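Local coordinates for protein ICP27 (Human herpesvirus 1, PDB 5BQK) that regulates viral gene expression, inhibits host splicing and mediates nuclear export of intronless viral mRNAs, binding RNA and zinc, at residues V102-N107 and A142-D147. Sequence-based numbering, arbitrary orientation.
Sequences VLRQEN and AAAVLD
One face of the Arg104 guanidinium lies over the backbone of helix 142-163, with Ala144 CA 3.5 Å from its plane and displaced toward the rim of the group. At its edge, nearly in plane, sits Asp147 OD2: Arg104 NH1 donates to Asp147 OD2 over 2.9 Å in a salt bridge with an N-H...O angle of 166°, entering on the anti lone pair. The two planes are 64° apart, and OD2 alone makes the bond, not a side-by-side pair. Extended from CG to NE, the arginine chain passes over Ala144, whose CB is 3.7 Å from Arg104 CG. That same methyl also meets Leu103, CB to CB at 3.6 Å. Further out on the same leucine, Leu103 CD2 presses on Val145 CG2 at 3.5 Å; with CG1 anti to its backbone N (chi1 -166°), Val145 turns CG2 to the leucine, and both residues also touch Ser114 of helix 108-127. The small alanine thus lets helices 89-105 and 142-163 come close. Arg104 NE is held by Asp100 in a second salt bridge, while Arg104 NH1 also bonds to Thr151 O of the second subunit and Asp147 OD2 pairs with Arg154 of that subunit. The contact therefore joins apolar packing within the largely helical C-terminal domain to a charged network that runs into the dimer interface, where acids and arginines would largely balance one another.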
loop_
_atom_site.group_PDB
_atom_site.type_symbol
_atom_site.label_atom_id
_atom_site.label_comp_id
_atom_site.label_asym_id
_atom_site.label_seq_id
_atom_site.Cartn_x
_atom_site.Cartn_y
_atom_site.Cartn_z
ATOM N N VAL A 102 -1.306 -1.877 -11.095
ATOM C CA VAL A 102 -2.532 -2.575 -10.747
ATOM C C VAL A 102 -2.362 -3.255 -9.407
ATOM O O VAL A 102 -3.187 -3.098 -8.496
ATOM C CB VAL A 102 -2.865 -3.673 -11.771
ATOM C CG1 VAL A 102 -4.013 -4.608 -11.136
ATOM C CG2 VAL A 102 -3.307 -3.070 -13.116
ATOM N N LEU A 103 -1.258 -3.955 -9.284
ATOM C CA LEU A 103 -0.903 -4.686 -8.053
ATOM C C LEU A 103 -0.630 -3.743 -6.916
ATOM O O LEU A 103 -0.904 -4.132 -5.786
ATOM C CB LEU A 103 0.380 -5.540 -8.246
ATOM C CG LEU A 103 0.128 -7.014 -8.545
ATOM C CD1 LEU A 103 -0.876 -7.148 -9.711
ATOM C CD2 LEU A 103 1.478 -7.564 -8.905
ATOM N N ARG A 104 -0.177 -2.511 -7.182
ATOM C CA ARG A 104 -0.019 -1.515 -6.061
ATOM C C ARG A 104 -1.278 -0.833 -5.601
ATOM O O ARG A 104 -1.245 -0.145 -4.577
ATOM C CB ARG A 104 1.032 -0.431 -6.316
ATOM C CG ARG A 104 2.459 -1.055 -6.320
ATOM C CD ARG A 104 3.538 -0.140 -7.149
ATOM N NE ARG A 104 4.840 -0.823 -7.048
ATOM C CZ ARG A 104 5.575 -0.980 -5.945
ATOM N NH1 ARG A 104 5.277 -0.425 -4.759
ATOM N NH2 ARG A 104 6.686 -1.705 -6.050
ATOM N N GLN A 105 -2.376 -1.014 -6.331
ATOM C CA GLN A 105 -3.654 -0.477 -5.875
ATOM C C GLN A 105 -4.791 -1.491 -5.599
ATOM O O GLN A 105 -5.950 -1.077 -5.395
ATOM C CB GLN A 105 -4.126 0.561 -6.898
ATOM C CG GLN A 105 -4.382 -0.017 -8.374
ATOM C CD GLN A 105 -5.729 -0.701 -8.542
ATOM O OE1 GLN A 105 -6.802 -0.064 -8.431
ATOM N NE2 GLN A 105 -5.701 -1.989 -8.758
ATOM N N GLU A 106 -4.468 -2.770 -5.694
ATOM C CA GLU A 106 -5.382 -3.911 -5.574
ATOM C C GLU A 106 -5.877 -3.963 -4.184
ATOM O O GLU A 106 -5.142 -3.568 -3.275
ATOM C CB GLU A 106 -4.601 -5.206 -5.789
ATOM C CG GLU A 106 -4.873 -5.723 -7.136
ATOM C CD GLU A 106 -4.193 -6.992 -7.463
ATOM O OE1 GLU A 106 -3.254 -7.446 -6.749
ATOM O OE2 GLU A 106 -4.626 -7.591 -8.481
ATOM N N ASN A 107 -7.115 -4.405 -4.024
ATOM C CA ASN A 107 -7.629 -4.694 -2.643
ATOM C C ASN A 107 -6.951 -5.931 -1.982
ATOM O O ASN A 107 -6.216 -6.643 -2.601
ATOM C CB ASN A 107 -9.216 -4.677 -2.583
ATOM C CG ASN A 107 -9.848 -5.935 -3.237
ATOM O OD1 ASN A 107 -9.210 -7.004 -3.294
ATOM N ND2 ASN A 107 -11.120 -5.803 -3.747
ATOM N N ALA A 142 7.044 -8.565 -8.386
ATOM C CA ALA A 142 7.047 -9.127 -6.988
ATOM C C ALA A 142 7.029 -8.069 -5.917
ATOM O O ALA A 142 6.271 -8.179 -4.920
ATOM C CB ALA A 142 8.316 -10.033 -6.801
ATOM N N ALA A 143 7.801 -6.991 -6.116
ATOM C CA ALA A 143 7.815 -5.853 -5.182
ATOM C C ALA A 143 6.476 -5.171 -5.018
ATOM O O ALA A 143 6.205 -4.617 -3.987
ATOM C CB ALA A 143 8.877 -4.749 -5.648
ATOM N N ALA A 144 5.642 -5.164 -6.053
ATOM C CA ALA A 144 4.336 -4.486 -5.967
ATOM C C ALA A 144 3.406 -5.239 -5.007
ATOM O O ALA A 144 2.789 -4.628 -4.140
ATOM C CB ALA A 144 3.670 -4.434 -7.387
ATOM N N VAL A 145 3.301 -6.565 -5.194
ATOM C CA VAL A 145 2.480 -7.409 -4.315
ATOM C C VAL A 145 3.071 -7.256 -2.897
ATOM O O VAL A 145 2.375 -7.078 -1.936
ATOM C CB VAL A 145 2.502 -8.914 -4.580
ATOM C CG1 VAL A 145 1.277 -9.570 -3.778
ATOM C CG2 VAL A 145 2.507 -9.302 -5.987
ATOM N N LEU A 146 4.385 -7.327 -2.800
ATOM C CA LEU A 146 5.077 -7.237 -1.512
ATOM C C LEU A 146 4.686 -5.985 -0.760
ATOM O O LEU A 146 4.247 -6.050 0.393
ATOM C CB LEU A 146 6.575 -7.340 -1.693
ATOM C CG LEU A 146 7.431 -6.791 -0.565
ATOM C CD1 LEU A 146 7.276 -7.718 0.690
ATOM C CD2 LEU A 146 8.880 -6.803 -1.028
ATOM N N ASP A 147 4.851 -4.833 -1.387
ATOM C CA ASP A 147 4.542 -3.570 -0.740
ATOM C C ASP A 147 3.048 -3.449 -0.493
ATOM O O ASP A 147 2.612 -2.840 0.457
ATOM C CB ASP A 147 4.948 -2.420 -1.698
ATOM C CG ASP A 147 6.459 -2.097 -1.680
ATOM O OD1 ASP A 147 7.152 -2.553 -0.750
ATOM O OD2 ASP A 147 6.946 -1.337 -2.599
#